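Local coordinates for protein nucleoside-diphosphate sugar epimerase (SulA family) (Corynebacterium glutamicum, PDB 3OH8) that is probably an NAD(P)-dependent epimerase acting on nucleoside-diphosphate sugars, joining a Rossmann-type domain to an antiparallel sheet packed against a long helix, at residues I9-E14 and Q128-L133. Sequence-based numbering, arbitrary orientation.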
ATOM      1  N   ILE A   9     -10.357 -14.379   9.561  1.00 18.33           N
ATOM      2  CA  ILE A   9      -8.939 -14.083   9.383  1.00 16.53           C
ATOM      3  C   ILE A   9      -8.158 -15.243   9.985  1.00 19.09           C
ATOM      4  O   ILE A   9      -8.315 -15.533  11.174  1.00 16.29           O
ATOM      5  CB  ILE A   9      -8.546 -12.800  10.139  1.00 13.74           C
ATOM      6  CG1 ILE A   9      -9.370 -11.598   9.645  1.00 19.00           C
ATOM      7  CG2 ILE A   9      -7.048 -12.521   9.990  1.00 12.15           C
ATOM      8  CD1 ILE A   9      -9.075 -11.197   8.224  1.00 24.46           C
ATOM      9  N   PRO A  10      -7.321 -15.916   9.174  1.00 19.48           N
ATOM     10  CA  PRO A  10      -6.649 -17.126   9.660  1.00 16.19           C
ATOM     11  C   PRO A  10      -5.442 -16.797  10.529  1.00 18.49           C
ATOM     12  O   PRO A  10      -4.361 -17.321  10.290  1.00 19.66           O
ATOM     13  CB  PRO A  10      -6.201 -17.815   8.369  1.00 19.52           C
ATOM     14  CG  PRO A  10      -5.910 -16.660   7.425  1.00 19.92           C
ATOM     15  CD  PRO A  10      -6.924 -15.577   7.788  1.00 13.64           C
ATOM     16  N   PHE A  11      -5.636 -15.942  11.528  1.00 17.70           N
ATOM     17  CA  PHE A  11      -4.585 -15.598  12.480  1.00 16.66           C
ATOM     18  C   PHE A  11      -5.228 -15.429  13.859  1.00 14.17           C
ATOM     19  O   PHE A  11      -6.400 -15.086  13.943  1.00 14.40           O
ATOM     20  CB  PHE A  11      -3.857 -14.322  12.041  1.00 14.94           C
ATOM     21  CG  PHE A  11      -3.043 -14.507  10.793  1.00 17.83           C
ATOM     22  CD1 PHE A  11      -1.800 -15.111  10.855  1.00 19.87           C
ATOM     23  CD2 PHE A  11      -3.547 -14.135   9.554  1.00 12.71           C
ATOM     24  CE1 PHE A  11      -1.065 -15.318   9.712  1.00 22.47           C
ATOM     25  CE2 PHE A  11      -2.812 -14.333   8.400  1.00 17.20           C
ATOM     26  CZ  PHE A  11      -1.571 -14.929   8.476  1.00 19.42           C
ATOM     27  N   PRO A  12      -4.459 -15.675  14.933  1.00 16.66           N
ATOM     28  CA  PRO A  12      -4.958 -15.613  16.317  1.00 21.15           C
ATOM     29  C   PRO A  12      -5.556 -14.249  16.643  1.00 20.22           C
ATOM     30  O   PRO A  12      -5.018 -13.233  16.203  1.00 21.60           O
ATOM     31  CB  PRO A  12      -3.694 -15.839  17.153  1.00 22.37           C
ATOM     32  CG  PRO A  12      -2.783 -16.617  16.247  1.00 23.29           C
ATOM     33  CD  PRO A  12      -3.040 -16.069  14.867  1.00 17.62           C
ATOM     34  N   ARG A  13      -6.640 -14.223  17.413  1.00 15.87           N
ATOM     35  CA  ARG A  13      -7.316 -12.965  17.725  1.00 17.72           C
ATOM     36  C   ARG A  13      -6.378 -11.981  18.430  1.00 20.00           C
ATOM     37  O   ARG A  13      -6.468 -10.768  18.245  1.00 19.39           O
ATOM     38  CB  ARG A  13      -8.574 -13.216  18.572  1.00 21.62           C
ATOM     39  CG  ARG A  13      -9.303 -11.934  18.987  1.00 21.48           C
ATOM     40  CD  ARG A  13     -10.691 -12.232  19.565  1.00 19.05           C
ATOM     41  NE  ARG A  13     -10.646 -13.215  20.651  1.00 18.91           N
ATOM     42  CZ  ARG A  13     -10.688 -12.912  21.949  1.00 25.21           C
ATOM     43  NH1 ARG A  13     -10.792 -11.649  22.342  1.00 25.63           N
ATOM     44  NH2 ARG A  13     -10.642 -13.879  22.861  1.00 26.43           N
ATOM     45  N   GLU A  14      -5.474 -12.495  19.243  1.00 17.89           N
ATOM     46  CA  GLU A  14      -4.513 -11.614  19.899  1.00 23.42           C
ATOM     47  C   GLU A  14      -3.632 -10.871  18.873  1.00 19.56           C
ATOM     48  O   GLU A  14      -3.362  -9.678  19.019  1.00 16.35           O
ATOM     49  CB  GLU A  14      -3.662 -12.421  20.877  1.00 35.66           C
ATOM     50  CG  GLU A  14      -2.618 -11.624  21.623  1.00 46.36           C
ATOM     51  CD  GLU A  14      -1.681 -12.521  22.417  1.00 57.38           C
ATOM     52  OE1 GLU A  14      -2.110 -13.621  22.822  1.00 58.04           O
ATOM     53  OE2 GLU A  14      -0.513 -12.130  22.629  1.00 62.52           O
ATOM     54  N   GLN A 128      -7.742  -6.276   2.405  1.00 15.95           N
ATOM     55  CA  GLN A 128      -6.500  -5.599   2.765  1.00 12.60           C
ATOM     56  C   GLN A 128      -5.947  -6.139   4.075  1.00 13.31           C
ATOM     57  O   GLN A 128      -4.748  -6.377   4.206  1.00 16.58           O
ATOM     58  CB  GLN A 128      -6.705  -4.082   2.872  1.00 12.21           C
ATOM     59  CG  GLN A 128      -5.402  -3.300   3.043  1.00 12.05           C
ATOM     60  CD  GLN A 128      -4.605  -3.218   1.745  1.00 17.45           C
ATOM     61  OE1 GLN A 128      -5.120  -3.506   0.663  1.00 21.38           O
ATOM     62  NE2 GLN A 128      -3.367  -2.782   1.846  1.00 19.95           N
ATOM     63  N   LEU A 129      -6.820  -6.319   5.055  1.00 12.36           N
ATOM     64  CA  LEU A 129      -6.409  -6.875   6.339  1.00 14.53           C
ATOM     65  C   LEU A 129      -5.797  -8.251   6.163  1.00 11.30           C
ATOM     66  O   LEU A 129      -4.713  -8.539   6.695  1.00 15.42           O
ATOM     67  CB  LEU A 129      -7.624  -7.022   7.273  1.00 15.39           C
ATOM     68  CG  LEU A 129      -7.403  -6.878   8.782  1.00 22.68           C
ATOM     69  CD1 LEU A 129      -8.255  -7.874   9.600  1.00 19.01           C
ATOM     70  CD2 LEU A 129      -5.950  -6.953   9.176  1.00 18.18           C
ATOM     71  N   ILE A 130      -6.509  -9.124   5.455  1.00 13.12           N
ATOM     72  CA  ILE A 130      -6.059 -10.503   5.331  1.00 17.30           C
ATOM     73  C   ILE A 130      -4.750 -10.563   4.538  1.00 18.12           C
ATOM     74  O   ILE A 130      -3.825 -11.292   4.904  1.00 13.09           O
ATOM     75  CB  ILE A 130      -7.157 -11.454   4.736  1.00 21.99           C
ATOM     76  CG1 ILE A 130      -6.718 -12.908   4.856  1.00 31.72           C
ATOM     77  CG2 ILE A 130      -7.428 -11.167   3.268  1.00 22.95           C
ATOM     78  CD1 ILE A 130      -5.905 -13.182   6.084  1.00 41.09           C
ATOM     79  N   GLU A 131      -4.651  -9.762   3.482  1.00 17.71           N
ATOM     80  CA  GLU A 131      -3.430  -9.783   2.681  1.00 14.88           C
ATOM     81  C   GLU A 131      -2.254  -9.219   3.466  1.00 13.94           C
ATOM     82  O   GLU A 131      -1.149  -9.750   3.397  1.00 12.81           O
ATOM     83  CB  GLU A 131      -3.614  -9.065   1.347  1.00 14.12           C
ATOM     84  CG  GLU A 131      -4.645  -9.737   0.461  1.00 17.85           C
ATOM     85  CD  GLU A 131      -4.273 -11.178   0.101  1.00 30.48           C
ATOM     86  OE1 GLU A 131      -3.063 -11.486   0.018  1.00 26.33           O
ATOM     87  OE2 GLU A 131      -5.194 -12.000  -0.104  1.00 36.66           O
ATOM     88  N   ASP A 132      -2.500  -8.161   4.232  1.00 12.52           N
ATOM     89  CA  ASP A 132      -1.446  -7.579   5.070  1.00 11.08           C
ATOM     90  C   ASP A 132      -0.881  -8.575   6.071  1.00 16.07           C
ATOM     91  O   ASP A 132       0.331  -8.684   6.235  1.00 16.01           O
ATOM     92  CB  ASP A 132      -1.971  -6.360   5.827  1.00 10.92           C
ATOM     93  CG  ASP A 132      -1.687  -5.063   5.093  1.00 16.40           C
ATOM     94  OD1 ASP A 132      -1.520  -5.115   3.855  1.00 15.94           O
ATOM     95  OD2 ASP A 132      -1.633  -4.005   5.749  1.00 16.14           O
ATOM     96  N   LEU A 133      -1.767  -9.276   6.768  1.00 12.80           N
ATOM     97  CA  LEU A 133      -1.338 -10.240   7.764  1.00 15.74           C
ATOM     98  C   LEU A 133      -0.626 -11.430   7.117  1.00 11.68           C
ATOM     99  O   LEU A 133       0.381 -11.903   7.626  1.00 15.34           O
ATOM    100  CB  LEU A 133      -2.536 -10.705   8.596  1.00 12.34           C
ATOM    101  CG  LEU A 133      -3.101  -9.635   9.547  1.00 17.29           C
ATOM    102  CD1 LEU A 133      -4.413 -10.114  10.137  1.00 17.50           C
ATOM    103  CD2 LEU A 133      -2.099  -9.280  10.666  1.00 13.79           C
TER
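I9 lies over the helical segment 128-133 and meets three of its residues, L129, I130 and L133, through apolar contacts. Its two branches leave CB for different partners. CG2 is anti to the backbone N and passes to L133, with CD1 of that leucine 3.6 Å from I9 CG2. The same methyl lies near the plane of the F11 ring, at its edge. On the other branch, with CG1 anti to the carbonyl carbon (chi1 -59°), CG1 is 3.9 Å from L129 CD1. The terminal I9 CD1 comes to 3.7 Å from L129 CD1 and 4.0 Å from I130 CB, so the tip reaches two consecutive helix residues. A beta-branched chain suits this place because it fills two directions at once, and the leucine side chains cross it at about a right angle.

After the strand P10 sits at the centre of an inverse gamma turn, closed by a weak hydrogen bond from F11 N to I9 O at 2.7 Å. The rigid proline ring suits this tight turn. The turn brings F11 back toward the helix. There F11 CE2 is 3.6 Å from L133 CB, and F11 CZ lies near L133 O, so the broad ring rests on both side chain and backbone of L133.

The contact joins the end of edge strand 3-9, and the turn leading into helix 13-21, to the middle of helix 119-139, which packs against the seven-stranded antiparallel sheet. This long helix and the strand order 1-7-6-5-4-3-2 are consistent with a helix-grip (START/SRPBCC-like) fold. I105 of the adjacent strand 102-110 touches both I9 and L129, while V16 and W19 of helix 13-21 extend the apolar layer, V16 against I9 and W19 against L129 and L133.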